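Local structure of sulfur oxygenase/reductase (Halothiobacillus neapolitanus, 6QPA) at residues E181-M193 with W259-V272. The protein probably oxidises and disproportionates elemental sulfur with oxygen at a mononuclear non-haem iron site, as members of the sulfur oxygenase/reductase family do. Numbering follows the deposited sequence.
Sequences ETLEWMKANVPGM and WESPEHAHQGLGHV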
loop_
_atom_site.group_PDB
_atom_site.type_symbol
_atom_site.label_atom_id
_atom_site.label_comp_id
_atom_site.label_asym_id
_atom_site.label_seq_id
_atom_site.Cartn_x
_atom_site.Cartn_y
_atom_site.Cartn_z
ATOM N N GLU A 181 14.469 -42.541 51.752
ATOM C CA GLU A 181 15.308 -41.582 52.467
ATOM C C GLU A 181 15.517 -40.309 51.653
ATOM O O GLU A 181 15.464 -39.202 52.198
ATOM C CB GLU A 181 16.651 -42.228 52.849
ATOM C CG GLU A 181 17.478 -41.313 53.751
ATOM C CD GLU A 181 18.809 -41.913 54.219
ATOM O OE1 GLU A 181 19.132 -43.078 53.870
ATOM O OE2 GLU A 181 19.528 -41.189 54.944
ATOM N N THR A 182 15.725 -40.448 50.336
ATOM C CA THR A 182 15.884 -39.286 49.463
ATOM C C THR A 182 14.663 -38.376 49.535
ATOM O O THR A 182 14.784 -37.152 49.694
ATOM C CB THR A 182 16.085 -39.737 48.009
ATOM O OG1 THR A 182 17.220 -40.595 47.906
ATOM C CG2 THR A 182 16.308 -38.505 47.084
ATOM N N LEU A 183 13.471 -38.967 49.402
ATOM C CA LEU A 183 12.235 -38.196 49.301
ATOM C C LEU A 183 11.873 -37.532 50.624
ATOM O O LEU A 183 11.373 -36.400 50.645
ATOM C CB LEU A 183 11.107 -39.112 48.814
ATOM C CG LEU A 183 11.265 -39.556 47.361
ATOM C CD1 LEU A 183 10.399 -40.762 47.021
ATOM C CD2 LEU A 183 10.954 -38.348 46.424
ATOM N N GLU A 184 12.124 -38.222 51.736
ATOM C CA GLU A 184 11.893 -37.630 53.045
ATOM C C GLU A 184 12.812 -36.440 53.286
ATOM O O GLU A 184 12.406 -35.450 53.907
ATOM C CB GLU A 184 12.091 -38.691 54.124
ATOM C CG GLU A 184 10.967 -39.706 54.125
ATOM C CD GLU A 184 11.144 -40.799 55.167
ATOM O OE1 GLU A 184 12.285 -41.012 55.623
ATOM O OE2 GLU A 184 10.134 -41.439 55.528
ATOM N N TRP A 185 14.071 -36.540 52.844
ATOM C CA TRP A 185 14.977 -35.403 52.953
ATOM C C TRP A 185 14.439 -34.224 52.154
ATOM O O TRP A 185 14.393 -33.090 52.647
ATOM C CB TRP A 185 16.372 -35.797 52.467
ATOM C CG TRP A 185 17.518 -34.837 52.811
ATOM C CD1 TRP A 185 18.432 -34.999 53.813
ATOM C CD2 TRP A 185 17.888 -33.616 52.135
ATOM N NE1 TRP A 185 19.343 -33.966 53.809
ATOM C CE2 TRP A 185 19.038 -33.103 52.793
ATOM C CE3 TRP A 185 17.375 -32.918 51.039
ATOM C CZ2 TRP A 185 19.677 -31.910 52.399
ATOM C CZ3 TRP A 185 18.016 -31.706 50.640
ATOM C CH2 TRP A 185 19.165 -31.238 51.319
ATOM N N MET A 186 13.998 -34.489 50.923
ATOM C CA MET A 186 13.505 -33.419 50.060
ATOM C C MET A 186 12.269 -32.755 50.641
ATOM O O MET A 186 12.171 -31.522 50.644
ATOM C CB MET A 186 13.217 -33.970 48.666
ATOM C CG MET A 186 14.483 -34.389 47.934
ATOM S SD MET A 186 14.221 -35.233 46.357
ATOM C CE MET A 186 13.422 -33.970 45.444
ATOM N N LYS A 187 11.323 -33.545 51.167
ATOM C CA LYS A 187 10.108 -32.932 51.694
ATOM C C LYS A 187 10.418 -32.103 52.926
ATOM O O LYS A 187 9.756 -31.100 53.176
ATOM C CB LYS A 187 9.036 -33.989 52.004
ATOM C CG LYS A 187 7.652 -33.404 52.347
ATOM C CD LYS A 187 6.517 -34.314 51.870
ATOM C CE LYS A 187 5.114 -33.792 52.241
ATOM N NZ LYS A 187 4.941 -33.612 53.708
ATOM N N ALA A 188 11.435 -32.493 53.686
ATOM C CA ALA A 188 11.832 -31.731 54.857
ATOM C C ALA A 188 12.643 -30.484 54.510
ATOM O O ALA A 188 12.626 -29.520 55.273
ATOM C CB ALA A 188 12.634 -32.620 55.806
ATOM N N ASN A 189 13.362 -30.468 53.390
ATOM C CA ASN A 189 14.399 -29.458 53.188
ATOM C C ASN A 189 14.316 -28.647 51.900
ATOM O O ASN A 189 15.096 -27.702 51.750
ATOM C CB ASN A 189 15.789 -30.110 53.254
ATOM C CG ASN A 189 16.123 -30.609 54.654
ATOM O OD1 ASN A 189 16.099 -29.846 55.610
ATOM N ND2 ASN A 189 16.399 -31.896 54.777
ATOM N N VAL A 190 13.476 -29.001 50.943
ATOM C CA VAL A 190 13.515 -28.383 49.618
ATOM C C VAL A 190 12.257 -27.547 49.440
ATOM O O VAL A 190 11.151 -28.054 49.682
ATOM C CB VAL A 190 13.648 -29.435 48.502
ATOM C CG1 VAL A 190 13.715 -28.758 47.139
ATOM C CG2 VAL A 190 14.884 -30.274 48.746
ATOM N N PRO A 191 12.371 -26.273 49.049
ATOM C CA PRO A 191 11.171 -25.427 48.955
ATOM C C PRO A 191 10.211 -25.946 47.900
ATOM O O PRO A 191 10.624 -26.439 46.848
ATOM C CB PRO A 191 11.716 -24.034 48.594
ATOM C CG PRO A 191 13.174 -24.215 48.294
ATOM C CD PRO A 191 13.626 -25.505 48.893
ATOM N N GLY A 192 8.921 -25.842 48.203
ATOM C CA GLY A 192 7.894 -26.156 47.227
ATOM C C GLY A 192 7.606 -27.624 47.043
ATOM O O GLY A 192 6.865 -27.978 46.116
ATOM N N MET A 193 8.176 -28.488 47.885
ATOM C CA MET A 193 7.948 -29.932 47.810
ATOM C C MET A 193 6.608 -30.269 48.447
ATOM O O MET A 193 6.469 -30.219 49.668
ATOM C CB MET A 193 9.079 -30.650 48.538
ATOM C CG MET A 193 9.596 -31.874 47.861
ATOM S SD MET A 193 8.530 -33.242 48.235
ATOM C CE MET A 193 9.709 -34.594 48.003
ATOM N N TRP A 259 4.969 -30.822 43.239
ATOM C CA TRP A 259 5.693 -29.585 43.471
ATOM C C TRP A 259 4.756 -28.412 43.235
ATOM O O TRP A 259 3.793 -28.508 42.467
ATOM C CB TRP A 259 6.902 -29.455 42.536
ATOM C CG TRP A 259 7.935 -30.524 42.683
ATOM C CD1 TRP A 259 8.004 -31.698 41.993
ATOM C CD2 TRP A 259 9.066 -30.511 43.563
ATOM N NE1 TRP A 259 9.105 -32.418 42.384
ATOM C CE2 TRP A 259 9.777 -31.713 43.349
ATOM C CE3 TRP A 259 9.536 -29.613 44.523
ATOM C CZ2 TRP A 259 10.948 -32.040 44.064
ATOM C CZ3 TRP A 259 10.717 -29.935 45.229
ATOM C CH2 TRP A 259 11.406 -31.135 44.983
ATOM N N GLU A 260 5.096 -27.277 43.848
ATOM C CA GLU A 260 4.274 -26.080 43.698
ATOM C C GLU A 260 4.141 -25.656 42.239
ATOM O O GLU A 260 3.070 -25.195 41.821
ATOM C CB GLU A 260 4.852 -24.931 44.519
ATOM C CG GLU A 260 4.104 -23.608 44.305
ATOM C CD GLU A 260 4.506 -22.521 45.285
ATOM O OE1 GLU A 260 4.740 -21.389 44.832
ATOM O OE2 GLU A 260 4.555 -22.782 46.512
ATOM N N SER A 261 5.215 -25.782 41.461
ATOM C CA SER A 261 5.280 -25.225 40.113
ATOM C C SER A 261 6.374 -25.964 39.350
ATOM O O SER A 261 7.179 -26.677 39.952
ATOM C CB SER A 261 5.580 -23.719 40.156
ATOM O OG SER A 261 6.955 -23.510 40.485
ATOM N N PRO A 262 6.436 -25.810 38.023
ATOM C CA PRO A 262 7.549 -26.448 37.292
ATOM C C PRO A 262 8.920 -25.948 37.734
ATOM O O PRO A 262 9.867 -26.739 37.797
ATOM C CB PRO A 262 7.246 -26.117 35.821
ATOM C CG PRO A 262 5.727 -25.920 35.794
ATOM C CD PRO A 262 5.437 -25.222 37.109
ATOM N N GLU A 263 9.039 -24.663 38.078
ATOM C CA GLU A 263 10.312 -24.105 38.540
ATOM C C GLU A 263 10.745 -24.725 39.872
ATOM O O GLU A 263 11.924 -25.061 40.052
ATOM C CB GLU A 263 10.199 -22.583 38.655
ATOM C CG GLU A 263 9.884 -21.843 37.324
ATOM C CD GLU A 263 8.417 -21.995 36.774
ATOM O OE1 GLU A 263 7.451 -22.238 37.531
ATOM O OE2 GLU A 263 8.244 -21.873 35.539
ATOM N N HIS A 264 9.810 -24.902 40.815
ATOM C CA HIS A 264 10.158 -25.569 42.067
ATOM C C HIS A 264 10.563 -27.016 41.822
ATOM O O HIS A 264 11.460 -27.537 42.497
ATOM C CB HIS A 264 8.988 -25.507 43.040
ATOM C CG HIS A 264 8.702 -24.124 43.518
ATOM N ND1 HIS A 264 7.756 -23.319 42.926
ATOM C CD2 HIS A 264 9.271 -23.384 44.498
ATOM C CE1 HIS A 264 7.739 -22.146 43.536
ATOM N NE2 HIS A 264 8.648 -22.161 44.493
ATOM N N ALA A 265 9.897 -27.683 40.867
ATOM C CA ALA A 265 10.235 -29.067 40.527
ATOM C C ALA A 265 11.637 -29.164 39.933
ATOM O O ALA A 265 12.414 -30.074 40.270
ATOM C CB ALA A 265 9.202 -29.629 39.536
ATOM N N HIS A 266 11.954 -28.263 39.001
ATOM C CA HIS A 266 13.249 -28.300 38.332
ATOM C C HIS A 266 14.374 -28.047 39.321
ATOM O O HIS A 266 15.327 -28.836 39.431
ATOM C CB HIS A 266 13.282 -27.269 37.200
ATOM C CG HIS A 266 14.575 -27.247 36.451
ATOM N ND1 HIS A 266 15.388 -26.131 36.389
ATOM C CD2 HIS A 266 15.213 -28.217 35.754
ATOM C CE1 HIS A 266 16.458 -26.415 35.669
ATOM N NE2 HIS A 266 16.374 -27.673 35.269
ATOM N N GLN A 267 14.263 -26.952 40.066
ATOM C CA GLN A 267 15.261 -26.630 41.071
ATOM C C GLN A 267 15.265 -27.679 42.181
ATOM O O GLN A 267 16.324 -28.038 42.712
ATOM C CB GLN A 267 14.968 -25.230 41.624
ATOM C CG GLN A 267 16.022 -24.663 42.561
ATOM C CD GLN A 267 16.073 -23.128 42.556
ATOM O OE1 GLN A 267 17.067 -22.535 42.970
ATOM N NE2 GLN A 267 14.992 -22.488 42.102
ATOM N N GLY A 268 14.089 -28.203 42.525
ATOM C CA GLY A 268 14.013 -29.136 43.629
ATOM C C GLY A 268 14.693 -30.450 43.316
ATOM O O GLY A 268 15.551 -30.911 44.076
ATOM N N LEU A 269 14.363 -31.042 42.163
ATOM C CA LEU A 269 15.003 -32.300 41.779
ATOM C C LEU A 269 16.513 -32.144 41.666
ATOM O O LEU A 269 17.253 -33.074 41.997
ATOM C CB LEU A 269 14.418 -32.806 40.452
ATOM C CG LEU A 269 13.006 -33.412 40.472
ATOM C CD1 LEU A 269 12.451 -33.582 39.069
ATOM C CD2 LEU A 269 13.038 -34.770 41.128
ATOM N N GLY A 270 16.989 -30.959 41.262
ATOM C CA GLY A 270 18.416 -30.718 41.116
ATOM C C GLY A 270 19.205 -30.815 42.415
ATOM O O GLY A 270 20.432 -30.955 42.371
ATOM N N HIS A 271 18.530 -30.756 43.570
ATOM C CA HIS A 271 19.232 -30.856 44.844
ATOM C C HIS A 271 19.937 -32.199 45.009
ATOM O O HIS A 271 20.914 -32.272 45.759
ATOM C CB HIS A 271 18.269 -30.653 46.027
ATOM C CG HIS A 271 18.019 -29.219 46.396
ATOM N ND1 HIS A 271 17.440 -28.308 45.537
ATOM C CD2 HIS A 271 18.247 -28.548 47.551
ATOM C CE1 HIS A 271 17.343 -27.133 46.139
ATOM N NE2 HIS A 271 17.827 -27.251 47.364
ATOM N N VAL A 272 19.489 -33.265 44.329
ATOM C CA VAL A 272 20.226 -34.526 44.448
ATOM C C VAL A 272 21.596 -34.422 43.818
ATOM O O VAL A 272 22.423 -35.309 44.010
ATOM C CB VAL A 272 19.510 -35.755 43.848
ATOM C CG1 VAL A 272 18.146 -35.944 44.483
ATOM C CG2 VAL A 272 19.411 -35.680 42.306
HETATM O O HOH W 1 12.258 -26.192 44.824
#
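Met193 lays its CG over one face of the Trp259 indole, 3.8 Å from the centroid of the six-membered ring, a CH-pi contact to which the more distant SD adds a Met-aromatic component. At the indole's rim, Met186 CE stands 3.4 Å from Trp259 CZ2; the bend at chi3 (63°) turns this flexible thioether's methyl into the ring plane. Both Val190 methyls lie over the His271 imidazole face, CG1 making the CH-pi contact and CG2 sitting toward CD2; CG1, anti to the backbone N (chi1 -179°), also meets the Trp259 rim and lies 3.5 Å from Gly268 CA. That imidazole is anchored by His271 ND1, which donates to Gln267 O at 3.0 Å. A side chain on Gly268 would clash with the indole, and one on Gly192, whose phi is positive within a type II turn, with His264. Glu260 N donates to Gly192 O (3.0 Å), and a water bridges Pro191 O and His264 O. Asp134 of a second subunit accepts from Gly192 N. Were Trp259 an alanine, Met193 would probably lose its aromatic partner and a gap open beside Met186 and Val190. Dispersion thus packs the end of helix 172-189 and its turn against Trp259, ending strand 251-259, and the helices beyond, while polar bonds hold the turn.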